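Local coordinates for protein ZYG-9 (Caenorhabditis elegans, PDB 2OF3) that organises microtubules and spindle poles during mitosis and meiosis in the one-cell embryo, acting as a TOG-domain protein of the XMAP215 family, at residues N8-Q13 and G44-V49; L21-W26 and I36-T41. All coordinates share one frame; numbering follows the deposited sequence.

Contact 1: N8-Q13 and G44-V49; sequences NEDKKQ and GNQAKV
A single amide carries this whole contact: Q46 offers its oxygen to N8 and its nitrogen to the carboxylate of D10, and no apolar pair accompanies the two bonds. N8 ND2 reaches Q46 OE1 at 2.9 Å, arriving in the carbonyl plane on a lone pair. The two amides are nevertheless turned almost perpendicular, their planes 88° apart, while Q46 OE1 lies close to the amide plane of N8. On the other branch Q46 NE2 gives a nearly straight bond of 3.1 Å to D10 OD2, which accepts on its anti lone pair, the one directed away from OD1. A bend at chi2 of Q46 (-53°) brings its amide between the two partners. In the all-helical solenoid of a TOG domain, built from HEAT-like repeats, the bridge ties the N-terminal region of helix 10-19 to the loop that links helices 33-44 and 49-55. N8 is itself braced by an Asx turn: its OD1 accepts D10 N at 3.0 Å from above the carbonyl plane, while ND2 remains turned to Q46. The CG of N8 sits between its own N and carbonyl carbon (chi1 58°), which lets the short side chain curl back for that turn. S6 OG also bonds to Q46 OE1, so this buried oxygen has two partners. A leucine at Q46 would probably leave N8 ND2 and D10 OD2 without their shared mate and free the D10 carboxylate to turn. L87 of helix 85-95 touches the Q46 side chain.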
ATOM      1  N   ASN A   8     -24.092   5.831   2.793  1.00 25.70           N
ATOM      2  CA  ASN A   8     -24.356   6.909   3.740  1.00 23.79           C
ATOM      3  C   ASN A   8     -23.026   7.617   4.009  1.00 23.60           C
ATOM      4  O   ASN A   8     -21.992   7.313   3.392  1.00 22.51           O
ATOM      5  CB  ASN A   8     -25.012   6.340   5.052  1.00 23.21           C
ATOM      6  CG  ASN A   8     -24.141   5.277   5.738  1.00 20.80           C
ATOM      7  OD1 ASN A   8     -22.916   5.330   5.647  1.00 21.93           O
ATOM      8  ND2 ASN A   8     -24.765   4.291   6.396  1.00 21.37           N
ATOM      9  N   GLU A   9     -23.003   8.524   4.963  1.00 24.25           N
ATOM     10  CA  GLU A   9     -21.769   9.220   5.289  1.00 24.77           C
ATOM     11  C   GLU A   9     -21.205   8.797   6.637  1.00 23.19           C
ATOM     12  O   GLU A   9     -20.558   9.598   7.332  1.00 22.44           O
ATOM     13  CB  GLU A   9     -22.062  10.705   5.315  1.00 26.49           C
ATOM     14  CG  GLU A   9     -22.264  11.241   3.930  1.00 33.16           C
ATOM     15  CD  GLU A   9     -22.537  12.710   3.934  1.00 45.19           C
ATOM     16  OE1 GLU A   9     -21.778  13.482   4.591  1.00 49.28           O
ATOM     17  OE2 GLU A   9     -23.529  13.100   3.261  1.00 53.21           O
ATOM     18  N   ASP A  10     -21.428   7.545   7.024  1.00 21.77           N
ATOM     19  CA  ASP A  10     -20.925   7.091   8.340  1.00 20.81           C
ATOM     20  C   ASP A  10     -19.408   7.004   8.384  1.00 20.10           C
ATOM     21  O   ASP A  10     -18.852   6.981   9.445  1.00 20.07           O
ATOM     22  CB  ASP A  10     -21.528   5.756   8.734  1.00 19.15           C
ATOM     23  CG  ASP A  10     -22.981   5.874   9.132  1.00 22.20           C
ATOM     24  OD1 ASP A  10     -23.555   6.982   9.017  1.00 22.67           O
ATOM     25  OD2 ASP A  10     -23.591   4.856   9.520  1.00 22.80           O
ATOM     26  N   LYS A  11     -18.729   6.964   7.245  1.00 20.71           N
ATOM     27  CA  LYS A  11     -17.255   7.113   7.232  1.00 22.04           C
ATOM     28  C   LYS A  11     -16.755   8.300   8.023  1.00 22.19           C
ATOM     29  O   LYS A  11     -15.771   8.193   8.748  1.00 21.64           O
ATOM     30  CB  LYS A  11     -16.711   7.187   5.790  1.00 20.74           C
ATOM     31  CG  LYS A  11     -15.168   7.154   5.727  1.00 22.28           C
ATOM     32  CD  LYS A  11     -14.684   7.424   4.275  1.00 25.10           C
ATOM     33  CE  LYS A  11     -14.844   6.208   3.441  1.00 23.22           C
ATOM     34  NZ  LYS A  11     -14.601   6.653   1.993  1.00 24.18           N
ATOM     35  N   LYS A  12     -17.394   9.456   7.880  1.00 23.35           N
ATOM     36  CA  LYS A  12     -16.980  10.624   8.677  1.00 25.09           C
ATOM     37  C   LYS A  12     -17.055  10.366  10.194  1.00 22.83           C
ATOM     38  O   LYS A  12     -16.169  10.822  10.928  1.00 21.61           O
ATOM     39  CB  LYS A  12     -17.829  11.873   8.394  1.00 25.98           C
ATOM     40  CG  LYS A  12     -17.728  12.461   7.002  1.00 30.85           C
ATOM     41  CD  LYS A  12     -18.797  13.651   6.867  1.00 31.71           C
ATOM     42  CE  LYS A  12     -18.826  14.220   5.405  1.00 37.24           C
ATOM     43  NZ  LYS A  12     -19.267  13.214   4.327  1.00 40.88           N
ATOM     44  N   GLN A  13     -18.121   9.694  10.650  1.00 21.42           N
ATOM     45  CA  GLN A  13     -18.306   9.300  12.034  1.00 21.05           C
ATOM     46  C   GLN A  13     -17.217   8.293  12.480  1.00 19.38           C
ATOM     47  O   GLN A  13     -16.702   8.418  13.572  1.00 19.43           O
ATOM     48  CB  GLN A  13     -19.730   8.734  12.273  1.00 20.75           C
ATOM     49  CG  GLN A  13     -20.054   8.322  13.790  1.00 22.65           C
ATOM     50  CD  GLN A  13     -20.041   9.542  14.744  1.00 27.10           C
ATOM     51  OE1 GLN A  13     -20.253  10.668  14.295  1.00 27.57           O
ATOM     52  NE2 GLN A  13     -19.719   9.327  16.036  1.00 26.21           N
ATOM     53  N   GLY A  44     -21.234  -4.560  10.474  1.00 20.86           N
ATOM     54  CA  GLY A  44     -22.596  -4.957  10.804  1.00 21.35           C
ATOM     55  C   GLY A  44     -23.597  -3.840  10.750  1.00 22.85           C
ATOM     56  O   GLY A  44     -24.771  -4.087  10.455  1.00 24.44           O
ATOM     57  N   ASN A  45     -23.158  -2.608  10.999  1.00 22.12           N
ATOM     58  CA  ASN A  45     -24.044  -1.444  10.897  1.00 22.82           C
ATOM     59  C   ASN A  45     -24.252  -0.989   9.446  1.00 22.33           C
ATOM     60  O   ASN A  45     -25.030  -0.055   9.207  1.00 23.17           O
ATOM     61  CB  ASN A  45     -23.494  -0.277  11.746  1.00 21.80           C
ATOM     62  CG  ASN A  45     -23.546  -0.559  13.259  1.00 25.20           C
ATOM     63  OD1 ASN A  45     -24.438  -1.298  13.751  1.00 27.21           O
ATOM     64  ND2 ASN A  45     -22.627   0.057  14.010  1.00 21.01           N
ATOM     65  N   GLN A  46     -23.563  -1.621   8.485  1.00 22.77           N
ATOM     66  CA  GLN A  46     -23.541  -1.169   7.059  1.00 22.45           C
ATOM     67  C   GLN A  46     -23.984  -2.210   6.011  1.00 22.94           C
ATOM     68  O   GLN A  46     -24.410  -1.860   4.925  1.00 23.30           O
ATOM     69  CB  GLN A  46     -22.113  -0.682   6.648  1.00 22.11           C
ATOM     70  CG  GLN A  46     -21.483   0.353   7.584  1.00 18.70           C
ATOM     71  CD  GLN A  46     -22.373   1.551   7.844  1.00 19.62           C
ATOM     72  OE1 GLN A  46     -23.261   1.909   7.036  1.00 19.68           O
ATOM     73  NE2 GLN A  46     -22.157   2.177   9.000  1.00 18.68           N
ATOM     74  N   ALA A  47     -23.893  -3.488   6.360  1.00 23.87           N
ATOM     75  CA  ALA A  47     -24.062  -4.606   5.457  1.00 24.80           C
ATOM     76  C   ALA A  47     -25.215  -5.521   5.920  1.00 26.36           C
ATOM     77  O   ALA A  47     -25.364  -5.816   7.107  1.00 25.91           O
ATOM     78  CB  ALA A  47     -22.736  -5.439   5.382  1.00 23.82           C
ATOM     79  N   LYS A  48     -25.988  -6.016   4.956  1.00 28.51           N
ATOM     80  CA  LYS A  48     -26.948  -7.107   5.181  1.00 31.51           C
ATOM     81  C   LYS A  48     -26.297  -8.376   5.799  1.00 30.58           C
ATOM     82  O   LYS A  48     -25.150  -8.755   5.474  1.00 29.24           O
ATOM     83  CB  LYS A  48     -27.604  -7.498   3.836  1.00 31.59           C
ATOM     84  CG  LYS A  48     -28.618  -6.494   3.289  1.00 35.17           C
ATOM     85  CD  LYS A  48     -29.243  -7.138   2.021  1.00 37.50           C
ATOM     86  CE  LYS A  48     -30.580  -6.432   1.667  1.00 44.91           C
ATOM     87  NZ  LYS A  48     -30.883  -5.517   2.830  1.00 48.37           N
ATOM     88  N   VAL A  49     -27.069  -9.082   6.627  1.00 31.10           N
ATOM     89  CA  VAL A  49     -26.522 -10.226   7.345  1.00 31.77           C
ATOM     90  C   VAL A  49     -26.040 -11.297   6.406  1.00 30.83           C
ATOM     91  O   VAL A  49     -25.088 -11.995   6.735  1.00 31.49           O
ATOM     92  CB  VAL A  49     -27.514 -10.812   8.416  1.00 32.87           C
ATOM     93  CG1 VAL A  49     -28.150  -9.704   9.208  1.00 34.38           C
ATOM     94  CG2 VAL A  49     -28.581 -11.651   7.743  1.00 37.92           C
TER

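Contact 2: L21-W26 and I36-T41; sequences LKLVKW and ISQLQT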
ATOM      1  N   LEU A  21     -10.102   8.598  19.914  1.00 20.76           N
ATOM      2  CA  LEU A  21      -9.561   7.428  20.625  1.00 22.21           C
ATOM      3  C   LEU A  21     -10.661   6.515  21.110  1.00 21.82           C
ATOM      4  O   LEU A  21     -10.553   5.896  22.174  1.00 24.45           O
ATOM      5  CB  LEU A  21      -8.589   7.822  21.767  1.00 21.72           C
ATOM      6  CG  LEU A  21      -7.558   8.913  21.463  1.00 22.80           C
ATOM      7  CD1 LEU A  21      -6.733   9.200  22.766  1.00 23.93           C
ATOM      8  CD2 LEU A  21      -6.635   8.528  20.248  1.00 20.59           C
ATOM      9  N   LYS A  22     -11.704   6.392  20.302  1.00 21.35           N
ATOM     10  CA  LYS A  22     -12.831   5.558  20.603  1.00 21.90           C
ATOM     11  C   LYS A  22     -12.941   4.373  19.631  1.00 21.49           C
ATOM     12  O   LYS A  22     -13.928   3.630  19.646  1.00 22.32           O
ATOM     13  CB  LYS A  22     -14.091   6.429  20.600  1.00 22.53           C
ATOM     14  CG  LYS A  22     -14.229   7.214  21.919  1.00 23.94           C
ATOM     15  CD  LYS A  22     -15.346   8.251  21.799  1.00 32.56           C
ATOM     16  CE  LYS A  22     -16.725   7.623  21.591  1.00 34.37           C
ATOM     17  NZ  LYS A  22     -17.811   8.497  22.057  1.00 35.92           N
ATOM     18  N   LEU A  23     -11.949   4.234  18.756  1.00 21.33           N
ATOM     19  CA  LEU A  23     -11.743   3.025  17.958  1.00 20.97           C
ATOM     20  C   LEU A  23     -10.294   2.654  18.083  1.00 21.02           C
ATOM     21  O   LEU A  23      -9.428   3.546  18.133  1.00 21.57           O
ATOM     22  CB  LEU A  23     -12.149   3.224  16.473  1.00 19.61           C
ATOM     23  CG  LEU A  23     -13.649   3.491  16.245  1.00 19.35           C
ATOM     24  CD1 LEU A  23     -13.891   3.943  14.855  1.00 20.45           C
ATOM     25  CD2 LEU A  23     -14.428   2.201  16.527  1.00 16.73           C
ATOM     26  N   VAL A  24     -10.008   1.349  18.132  1.00 21.58           N
ATOM     27  CA  VAL A  24      -8.642   0.866  18.168  1.00 21.49           C
ATOM     28  C   VAL A  24      -8.053   1.030  16.768  1.00 22.03           C
ATOM     29  O   VAL A  24      -8.781   0.882  15.751  1.00 21.12           O
ATOM     30  CB  VAL A  24      -8.468  -0.587  18.666  1.00 22.14           C
ATOM     31  CG1 VAL A  24      -9.224  -0.825  20.016  1.00 24.92           C
ATOM     32  CG2 VAL A  24      -8.963  -1.595  17.665  1.00 25.44           C
ATOM     33  N   LYS A  25      -6.757   1.321  16.724  1.00 20.00           N
ATOM     34  CA  LYS A  25      -6.075   1.666  15.489  1.00 20.00           C
ATOM     35  C   LYS A  25      -5.616   0.412  14.759  1.00 20.00           C
ATOM     36  O   LYS A  25      -5.087  -0.522  15.363  1.00 23.57           O
ATOM     37  CB  LYS A  25      -4.879   2.576  15.774  1.00 20.00           C
ATOM     38  CG  LYS A  25      -5.255   3.946  16.314  1.00 20.00           C
ATOM     39  CD  LYS A  25      -4.024   4.811  16.530  1.00 20.00           C
ATOM     40  CE  LYS A  25      -4.251   5.825  17.639  1.00 20.00           C
ATOM     41  NZ  LYS A  25      -5.409   6.715  17.350  1.00 20.00           N
ATOM     42  N   TRP A  26      -5.828   0.409  13.451  1.00 22.71           N
ATOM     43  CA  TRP A  26      -5.554  -0.738  12.611  1.00 22.01           C
ATOM     44  C   TRP A  26      -4.050  -0.768  12.326  1.00 22.39           C
ATOM     45  O   TRP A  26      -3.566  -0.369  11.240  1.00 23.39           O
ATOM     46  CB  TRP A  26      -6.349  -0.545  11.334  1.00 20.86           C
ATOM     47  CG  TRP A  26      -6.705  -1.846  10.666  1.00 19.43           C
ATOM     48  CD1 TRP A  26      -6.130  -2.358   9.568  1.00 20.47           C
ATOM     49  CD2 TRP A  26      -7.739  -2.761  11.056  1.00 18.68           C
ATOM     50  NE1 TRP A  26      -6.754  -3.524   9.208  1.00 19.16           N
ATOM     51  CE2 TRP A  26      -7.737  -3.803  10.120  1.00 18.85           C
ATOM     52  CE3 TRP A  26      -8.700  -2.770  12.088  1.00 17.50           C
ATOM     53  CZ2 TRP A  26      -8.612  -4.903  10.202  1.00 20.79           C
ATOM     54  CZ3 TRP A  26      -9.567  -3.861  12.182  1.00 19.25           C
ATOM     55  CH2 TRP A  26      -9.549  -4.889  11.224  1.00 19.44           C
ATOM     56  N   ILE A  36     -10.685  -7.711  14.725  1.00 22.19           N
ATOM     57  CA  ILE A  36     -11.717  -8.378  13.939  1.00 23.14           C
ATOM     58  C   ILE A  36     -13.096  -8.091  14.512  1.00 22.46           C
ATOM     59  O   ILE A  36     -14.027  -7.819  13.742  1.00 21.82           O
ATOM     60  CB  ILE A  36     -11.445  -9.930  13.833  1.00 23.72           C
ATOM     61  CG1 ILE A  36     -10.139 -10.206  13.084  1.00 23.58           C
ATOM     62  CG2 ILE A  36     -12.642 -10.687  13.145  1.00 22.89           C
ATOM     63  CD1 ILE A  36      -9.573 -11.647  13.414  1.00 25.57           C
ATOM     64  N   SER A  37     -13.246  -8.146  15.840  1.00 21.39           N
ATOM     65  CA  SER A  37     -14.604  -7.879  16.434  1.00 21.89           C
ATOM     66  C   SER A  37     -15.010  -6.443  16.180  1.00 20.45           C
ATOM     67  O   SER A  37     -16.201  -6.189  15.963  1.00 19.98           O
ATOM     68  CB  SER A  37     -14.681  -8.026  17.974  1.00 21.89           C
ATOM     69  OG  SER A  37     -14.387  -9.339  18.376  1.00 27.94           O
ATOM     70  N   GLN A  38     -14.056  -5.503  16.268  1.00 19.03           N
ATOM     71  CA  GLN A  38     -14.392  -4.083  16.011  1.00 18.50           C
ATOM     72  C   GLN A  38     -14.864  -3.935  14.550  1.00 17.96           C
ATOM     73  O   GLN A  38     -15.875  -3.273  14.275  1.00 17.95           O
ATOM     74  CB  GLN A  38     -13.173  -3.174  16.277  1.00 17.70           C
ATOM     75  CG  GLN A  38     -13.421  -1.705  15.901  1.00 17.92           C
ATOM     76  CD  GLN A  38     -12.240  -0.833  16.238  1.00 20.02           C
ATOM     77  OE1 GLN A  38     -11.323  -0.574  15.360  1.00 23.19           O
ATOM     78  NE2 GLN A  38     -12.183  -0.410  17.512  1.00 18.35           N
ATOM     79  N   LEU A  39     -14.114  -4.506  13.618  1.00 18.54           N
ATOM     80  CA  LEU A  39     -14.511  -4.435  12.205  1.00 19.60           C
ATOM     81  C   LEU A  39     -15.869  -5.040  11.945  1.00 20.18           C
ATOM     82  O   LEU A  39     -16.691  -4.466  11.228  1.00 19.68           O
ATOM     83  CB  LEU A  39     -13.463  -5.119  11.297  1.00 19.10           C
ATOM     84  CG  LEU A  39     -13.731  -5.152   9.768  1.00 18.92           C
ATOM     85  CD1 LEU A  39     -13.722  -3.759   9.262  1.00 17.38           C
ATOM     86  CD2 LEU A  39     -12.644  -5.968   9.073  1.00 19.28           C
ATOM     87  N   GLN A  40     -16.127  -6.208  12.542  1.00 21.01           N
ATOM     88  CA  GLN A  40     -17.421  -6.861  12.392  1.00 22.90           C
ATOM     89  C   GLN A  40     -18.589  -6.050  12.935  1.00 21.68           C
ATOM     90  O   GLN A  40     -19.614  -6.005  12.324  1.00 22.90           O
ATOM     91  CB  GLN A  40     -17.295  -8.226  13.034  1.00 24.64           C
ATOM     92  CG  GLN A  40     -18.528  -9.052  13.033  1.00 32.78           C
ATOM     93  CD  GLN A  40     -18.213 -10.395  13.661  1.00 40.07           C
ATOM     94  OE1 GLN A  40     -17.227 -10.526  14.416  1.00 39.89           O
ATOM     95  NE2 GLN A  40     -19.004 -11.407  13.312  1.00 40.41           N
ATOM     96  N   THR A  41     -18.434  -5.374  14.072  1.00 22.32           N
ATOM     97  CA  THR A  41     -19.423  -4.428  14.595  1.00 21.31           C
ATOM     98  C   THR A  41     -19.623  -3.265  13.653  1.00 20.94           C
ATOM     99  O   THR A  41     -20.763  -2.901  13.376  1.00 21.70           O
ATOM    100  CB  THR A  41     -18.982  -3.887  15.973  1.00 21.27           C
ATOM    101  OG1 THR A  41     -19.004  -4.968  16.907  1.00 23.88           O
ATOM    102  CG2 THR A  41     -19.872  -2.761  16.509  1.00 20.54           C
TER
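Q38 and L39, consecutive residues of helix 33-44 both directed toward the loop 21-26, meet that loop, extended from L23 onward, in two different ways, an example of how a TOG-domain solenoid of HEAT-like helices packs an interhelical linker onto the helix that follows it. The buried part is W26 against L39. The six-membered end of the indole lies against L39, whose side chain crosses it at about a right angle; W26 CH2 is 3.9 Å from L39 CB. Helix 85-95 closes over this pair, with L94 touching both side chains and K90 making a cation-pi contact with the indole. T93 OG1 hydrogen-bonds W26 NE1, giving the buried ring nitrogen a partner and fixing how the ring is turned.

The solvent side, close-fitting but more exposed, lies at L23 and V24, which are only partly covered. Here Q38 stretches straight out from the helix, CG anti to its backbone N (chi1 175°), and lays its amide beside the V24 backbone. L23 and V24 flank that amide: L23 CD2 approaches Q38 CD at 3.8 Å, and V24 CG2 approaches the same carbon at 3.7 Å. The V24 side chain runs past Q38 in the opposite direction and also touches E34 and H35, about one turn earlier on the helix. Back on the buried side, the L39 methyl CD2 sits 3.9 Å from W26 CH2, the outer corner of the indole.

How the contacts relate
Contact 2 is nested inside the chain loop that contact 1 closes, and their centres lie about 13 Å apart. Helix 10-19 leads from 8-13 to 21-26, and helix 33-44 leads from 36-41 to 44-49, so both contacts join the same two successive parts of the fold. Contact 1 does so by polar bridging, contact 2 through one apolar pair and a glutamine side chain laid along the loop backbone. Helix 85-95 serves both, since L87 touches Q46 in one and L39 in the other. The contact centres are about 24 and 20 Å from the centre of the chain, on the same side, at the N-terminal end of the solenoid.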